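Side-chain contacts in putative periplasmic protein (Bacteroides eggerthii, PDB 4HBR), which is of unknown function but belongs to the PF11396 family of putative periplasmic proteins, built here on one long antiparallel sheet: residues I22-D27 with Y31-V36; S76-G81 with Y111-T116. All blocks are in the same frame, centred on the assembly; numbering follows the deposited sequence.

Overall arrangement
The two contacts illustrate how one antiparallel sheet is elaborated by different means: contact 1 pairs two strands at one edge of the sheet, contact 2 packs a loop on it near the other. Contact 1 (22-27 with 31-36) is a beta hairpin that joins the outermost strand 23-27 to its neighbour 30-37, on a part of the sheet packed against helix 6-15. Contact 2 (76-81 with 111-116) sets the loop that follows helix 67-75 on strand 109-115, next to the other outermost strand, 121-126. Their centres are about 27 Å apart, on opposite sides of the centre of the chain, and their nearest atoms stay about 12 Å from each other. The function is unknown, so neither contact can be assigned to a site.

Contact 1 of 2, residues I22-D27 with Y31-V36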
loop_
_atom_site.group_PDB
_atom_site.type_symbol
_atom_site.label_atom_id
_atom_site.label_comp_id
_atom_site.label_asym_id
_atom_site.label_seq_id
_atom_site.Cartn_x
_atom_site.Cartn_y
_atom_site.Cartn_z
ATOM N N ILE A 22 -16.565 -4.297 4.695
ATOM C CA ILE A 22 -15.236 -4.336 5.278
ATOM C C ILE A 22 -14.874 -5.789 5.618
ATOM O O ILE A 22 -15.660 -6.508 6.242
ATOM C CB ILE A 22 -15.146 -3.386 6.519
ATOM C CG1 ILE A 22 -15.539 -1.951 6.148
ATOM C CG2 ILE A 22 -13.738 -3.424 7.164
ATOM C CD1 ILE A 22 -16.109 -1.155 7.269
ATOM N N ALA A 23 -13.684 -6.208 5.181
ATOM C CA ALA A 23 -13.105 -7.512 5.472
ATOM C C ALA A 23 -11.933 -7.313 6.426
ATOM O O ALA A 23 -11.004 -6.558 6.107
ATOM C CB ALA A 23 -12.660 -8.204 4.193
ATOM N N TRP A 24 -12.020 -7.919 7.619
ATOM C CA TRP A 24 -11.002 -7.817 8.648
ATOM C C TRP A 24 -10.113 -9.039 8.664
ATOM O O TRP A 24 -10.592 -10.168 8.514
ATOM C CB TRP A 24 -11.624 -7.618 10.027
ATOM C CG TRP A 24 -12.320 -6.305 10.213
ATOM C CD1 TRP A 24 -13.657 -6.067 10.101
ATOM C CD2 TRP A 24 -11.722 -5.063 10.605
ATOM N NE1 TRP A 24 -13.931 -4.752 10.392
ATOM C CE2 TRP A 24 -12.764 -4.111 10.712
ATOM C CE3 TRP A 24 -10.400 -4.660 10.893
ATOM C CZ2 TRP A 24 -12.528 -2.775 11.076
ATOM C CZ3 TRP A 24 -10.173 -3.342 11.277
ATOM C CH2 TRP A 24 -11.226 -2.414 11.353
ATOM N N SER A 25 -8.806 -8.796 8.846
ATOM C CA SER A 25 -7.767 -9.823 8.927
ATOM C C SER A 25 -6.662 -9.370 9.875
ATOM O O SER A 25 -6.656 -8.222 10.311
ATOM C CB SER A 25 -7.198 -10.133 7.544
ATOM O OG SER A 25 -6.462 -9.045 7.009
ATOM N N GLN A 26 -5.745 -10.273 10.217
ATOM C CA GLN A 26 -4.628 -9.942 11.085
ATOM C C GLN A 26 -3.329 -9.970 10.298
ATOM O O GLN A 26 -3.158 -10.790 9.398
ATOM C CB GLN A 26 -4.563 -10.876 12.304
ATOM C CG GLN A 26 -5.495 -10.438 13.430
ATOM C CD GLN A 26 -5.128 -11.061 14.748
ATOM O OE1 GLN A 26 -4.047 -10.814 15.301
ATOM N NE2 GLN A 26 -6.047 -11.851 15.296
ATOM N N ASP A 27 -2.434 -9.044 10.609
ATOM C CA ASP A 27 -1.108 -8.944 9.998
ATOM C C ASP A 27 -0.158 -8.643 11.136
ATOM O O ASP A 27 -0.106 -7.505 11.606
ATOM C CB ASP A 27 -1.070 -7.873 8.873
ATOM C CG ASP A 27 0.264 -7.690 8.153
ATOM O OD1 ASP A 27 1.147 -8.573 8.288
ATOM O OD2 ASP A 27 0.415 -6.686 7.441
ATOM N N TYR A 31 -4.548 -5.416 13.252
ATOM C CA TYR A 31 -5.851 -5.708 12.631
ATOM C C TYR A 31 -5.907 -4.893 11.351
ATOM O O TYR A 31 -5.556 -3.720 11.381
ATOM C CB TYR A 31 -7.039 -5.389 13.562
ATOM C CG TYR A 31 -7.108 -6.305 14.763
ATOM C CD1 TYR A 31 -7.653 -7.583 14.661
ATOM C CD2 TYR A 31 -6.612 -5.904 15.999
ATOM C CE1 TYR A 31 -7.710 -8.438 15.763
ATOM C CE2 TYR A 31 -6.659 -6.750 17.107
ATOM C CZ TYR A 31 -7.215 -8.016 16.987
ATOM O OH TYR A 31 -7.279 -8.850 18.078
ATOM N N VAL A 32 -6.277 -5.516 10.221
ATOM C CA VAL A 32 -6.317 -4.829 8.929
ATOM C C VAL A 32 -7.734 -4.809 8.358
ATOM O O VAL A 32 -8.360 -5.859 8.176
ATOM C CB VAL A 32 -5.328 -5.417 7.895
ATOM C CG1 VAL A 32 -5.210 -4.514 6.668
ATOM C CG2 VAL A 32 -3.959 -5.678 8.513
ATOM N N ALA A 33 -8.222 -3.590 8.067
ATOM C CA ALA A 33 -9.506 -3.364 7.432
ATOM C C ALA A 33 -9.272 -3.231 5.948
ATOM O O ALA A 33 -8.416 -2.462 5.538
ATOM C CB ALA A 33 -10.164 -2.119 7.987
ATOM N N ASP A 34 -10.000 -4.000 5.150
ATOM C CA ASP A 34 -9.918 -4.022 3.690
ATOM C C ASP A 34 -11.304 -3.670 3.122
ATOM O O ASP A 34 -12.286 -4.331 3.459
ATOM C CB ASP A 34 -9.431 -5.418 3.241
ATOM C CG ASP A 34 -9.320 -5.607 1.744
ATOM O OD1 ASP A 34 -10.340 -5.983 1.113
ATOM O OD2 ASP A 34 -8.205 -5.454 1.213
ATOM N N PHE A 35 -11.393 -2.590 2.310
ATOM C CA PHE A 35 -12.647 -2.079 1.701
ATOM C C PHE A 35 -12.334 -1.198 0.487
ATOM O O PHE A 35 -11.175 -0.857 0.258
ATOM C CB PHE A 35 -13.485 -1.275 2.733
ATOM C CG PHE A 35 -12.719 -0.167 3.423
ATOM C CD1 PHE A 35 -11.860 -0.446 4.491
ATOM C CD2 PHE A 35 -12.811 1.148 2.976
ATOM C CE1 PHE A 35 -11.098 0.565 5.083
ATOM C CE2 PHE A 35 -12.044 2.162 3.573
ATOM C CZ PHE A 35 -11.210 1.862 4.636
ATOM N N VAL A 36 -13.371 -0.796 -0.260
ATOM C CA VAL A 36 -13.263 0.080 -1.430
ATOM C C VAL A 36 -13.705 1.496 -1.011
ATOM O O VAL A 36 -14.766 1.676 -0.403
ATOM C CB VAL A 36 -14.081 -0.469 -2.638
ATOM C CG1 VAL A 36 -14.021 0.479 -3.837
ATOM C CG2 VAL A 36 -13.601 -1.865 -3.033
HETATM O O HOH W 1 -8.211 -7.343 5.772
#
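Ala23 and Asp34, and likewise Ser25 and Val32, form the hydrogen-bonded pairs of an antiparallel beta hairpin. Each pair exchanges two backbone bonds, the nearly straight Ala23 N to Asp34 O (2.9 Å, 175° at the hydrogen) and the short Val32 N to Ser25 O (2.7 Å) among them. Between the two pairs, Trp24 CA comes within 3.3 Å of Val32 O in a CA-H...O contact. A water links the strands as well, bonded to Ser25 OG and donating to Val32 O at 2.8 Å.

Apolar packing gathers round Trp24. With CG beside the backbone N (chi1 -67°), its indole reaches across the strand, and Ala33 CB sits over the six-membered ring, 3.6 Å from its centroid. Ile22 CG2 lies over the same face of the indole, toward the NE1 side. Farther along, Gln26 runs alongside Tyr31, its CG 3.8 Å from Tyr31 CD1.

Asp27 CB packs on Val32 CG2 at 3.6 Å, while its OD2 accepts from Ala136 N and Trp45 NE1. Trp24, Ala33 and Ile22 thus give an apolar patch under Val8 and Leu12 of helix 6-15; across the sheet Ala23 and Ser25 are exposed and the water bridges, while Val32 is buried against Trp45.

Contact 2 of 2, residues S76-G81 with Y111-T116; sequences SEFSDG and YQILFT
Phe78 drives one corner of its ring obliquely into the face of Tyr111. Its CE1 stands 3.5 Å from Tyr111 CG, over the phenol ring but displaced toward the rim; the two planes are inclined at 50° and the centroids lie 5.0 Å apart. The same phenyl ring carries Ile113 over one of its faces: the terminal methyl CD1 is 4.1 Å from the Phe78 centroid, and Ile113 CD1 is nearest to Phe78 CD2, 3.7 Å away. Glu77 CG leans on the opposite face, toward the rim, and neighbours on both faces should limit the ring's freedom to swing.

Tyr111 and Ile113 can share this one ring because they are two residues apart on strand 109-115 and both point toward the loop. That loop leads from helix 67-75 into strand 82-90 by two overlapping type I turns, Ser76 to Ser79 and Phe78 to Gly81, the second closed by Gly81 N to Phe78 O at 2.8 Å. An ST turn overlaps the first: Ser76 OG accepts from Phe78 N at 3.2 Å and is also bonded to Phe73 O in the helix, which ties the backbone of Phe78 to the helix end. From there the rotation about CA-CB (chi1 -52°) sends the ring toward strand 109-115, where Tyr111 and Ile113 receive it. Phe73, Val102 and Gln124 also touch Phe78, bringing the helix and two further strands to the buried ring. Lys104 of strand 97-104 forms a salt bridge with Asp80 and a hydrogen bond with Glu77 O.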
loop_
_atom_site.group_PDB
_atom_site.type_symbol
_atom_site.label_atom_id
_atom_site.label_comp_id
_atom_site.label_asym_id
_atom_site.label_seq_id
_atom_site.Cartn_x
_atom_site.Cartn_y
_atom_site.Cartn_z
ATOM N N SER A 76 14.012 5.149 -14.775
ATOM C CA SER A 76 14.584 3.950 -14.156
ATOM C C SER A 76 14.724 2.790 -15.156
ATOM O O SER A 76 14.234 2.873 -16.285
ATOM C CB SER A 76 13.735 3.509 -12.964
ATOM O OG SER A 76 12.565 2.815 -13.372
ATOM N N GLU A 77 15.367 1.693 -14.707
ATOM C CA GLU A 77 15.578 0.472 -15.484
ATOM C C GLU A 77 14.270 -0.353 -15.594
ATOM O O GLU A 77 14.241 -1.350 -16.315
ATOM C CB GLU A 77 16.730 -0.377 -14.885
ATOM C CG GLU A 77 16.555 -0.770 -13.424
ATOM C CD GLU A 77 17.523 -1.793 -12.856
ATOM O OE1 GLU A 77 17.845 -2.780 -13.561
ATOM O OE2 GLU A 77 17.906 -1.638 -11.672
ATOM N N PHE A 78 13.191 0.086 -14.926
ATOM C CA PHE A 78 11.897 -0.598 -14.921
ATOM C C PHE A 78 10.862 0.078 -15.808
ATOM O O PHE A 78 9.753 -0.442 -15.933
ATOM C CB PHE A 78 11.362 -0.687 -13.481
ATOM C CG PHE A 78 12.360 -1.278 -12.520
ATOM C CD1 PHE A 78 12.594 -2.648 -12.491
ATOM C CD2 PHE A 78 13.104 -0.459 -11.681
ATOM C CE1 PHE A 78 13.560 -3.189 -11.640
ATOM C CE2 PHE A 78 14.052 -1.001 -10.816
ATOM C CZ PHE A 78 14.276 -2.364 -10.804
ATOM N N SER A 79 11.222 1.216 -16.437
ATOM C CA SER A 79 10.340 2.035 -17.286
ATOM C C SER A 79 9.619 1.232 -18.374
ATOM O O SER A 79 8.469 1.548 -18.693
ATOM C CB SER A 79 11.125 3.165 -17.942
ATOM O OG SER A 79 12.273 2.708 -18.637
ATOM N N ASP A 80 10.293 0.205 -18.927
ATOM C CA ASP A 80 9.785 -0.662 -20.001
ATOM C C ASP A 80 8.962 -1.859 -19.462
ATOM O O ASP A 80 8.358 -2.581 -20.253
ATOM C CB ASP A 80 10.955 -1.172 -20.883
ATOM C CG ASP A 80 12.041 -1.973 -20.161
ATOM O OD1 ASP A 80 12.210 -1.784 -18.927
ATOM O OD2 ASP A 80 12.749 -2.764 -20.836
ATOM N N GLY A 81 8.936 -2.042 -18.139
ATOM C CA GLY A 81 8.205 -3.131 -17.504
ATOM C C GLY A 81 6.696 -2.959 -17.468
ATOM O O GLY A 81 6.168 -1.891 -17.809
ATOM N N TYR A 111 9.407 -6.848 -9.488
ATOM C CA TYR A 111 10.087 -5.917 -8.591
ATOM C C TYR A 111 9.116 -4.999 -7.887
ATOM O O TYR A 111 8.033 -4.726 -8.393
ATOM C CB TYR A 111 11.121 -5.078 -9.364
ATOM C CG TYR A 111 12.208 -5.917 -10.007
ATOM C CD1 TYR A 111 12.052 -6.425 -11.295
ATOM C CD2 TYR A 111 13.401 -6.188 -9.334
ATOM C CE1 TYR A 111 13.048 -7.189 -11.898
ATOM C CE2 TYR A 111 14.408 -6.958 -9.926
ATOM C CZ TYR A 111 14.218 -7.472 -11.204
ATOM O OH TYR A 111 15.192 -8.233 -11.811
ATOM N N GLN A 112 9.524 -4.508 -6.719
ATOM C CA GLN A 112 8.795 -3.539 -5.916
ATOM C C GLN A 112 9.747 -2.391 -5.582
ATOM O O GLN A 112 10.838 -2.623 -5.031
ATOM C CB GLN A 112 8.226 -4.181 -4.647
ATOM C CG GLN A 112 7.414 -3.216 -3.791
ATOM C CD GLN A 112 6.696 -3.954 -2.714
ATOM O OE1 GLN A 112 5.669 -4.595 -2.972
ATOM N NE2 GLN A 112 7.227 -3.899 -1.492
ATOM N N ILE A 113 9.376 -1.177 -5.992
ATOM C CA ILE A 113 10.194 0.003 -5.743
ATOM C C ILE A 113 9.397 0.930 -4.860
ATOM O O ILE A 113 8.230 1.244 -5.172
ATOM C CB ILE A 113 10.696 0.708 -7.044
ATOM C CG1 ILE A 113 11.251 -0.294 -8.084
ATOM C CG2 ILE A 113 11.760 1.751 -6.728
ATOM C CD1 ILE A 113 10.391 -0.406 -9.231
ATOM N N LEU A 114 10.024 1.358 -3.744
ATOM C CA LEU A 114 9.439 2.331 -2.798
ATOM C C LEU A 114 10.063 3.689 -3.037
ATOM O O LEU A 114 11.284 3.824 -3.035
ATOM C CB LEU A 114 9.632 1.897 -1.335
ATOM C CG LEU A 114 9.237 0.472 -0.947
ATOM C CD1 LEU A 114 9.441 0.279 0.558
ATOM C CD2 LEU A 114 7.759 0.169 -1.312
ATOM N N PHE A 115 9.225 4.689 -3.253
ATOM C CA PHE A 115 9.658 6.051 -3.537
ATOM C C PHE A 115 9.150 7.050 -2.529
ATOM O O PHE A 115 8.006 6.946 -2.068
ATOM C CB PHE A 115 9.111 6.488 -4.919
ATOM C CG PHE A 115 9.695 5.843 -6.162
ATOM C CD1 PHE A 115 10.863 6.335 -6.740
ATOM C CD2 PHE A 115 9.035 4.796 -6.799
ATOM C CE1 PHE A 115 11.359 5.794 -7.932
ATOM C CE2 PHE A 115 9.535 4.251 -7.999
ATOM C CZ PHE A 115 10.692 4.759 -8.556
ATOM N N THR A 116 9.940 8.093 -2.281
ATOM C CA THR A 116 9.437 9.230 -1.529
ATOM C C THR A 116 8.587 10.051 -2.544
ATOM O O THR A 116 8.832 9.910 -3.759
ATOM C CB THR A 116 10.594 10.082 -0.957
ATOM O OG1 THR A 116 11.241 10.763 -2.035
ATOM C CG2 THR A 116 11.595 9.296 -0.133
#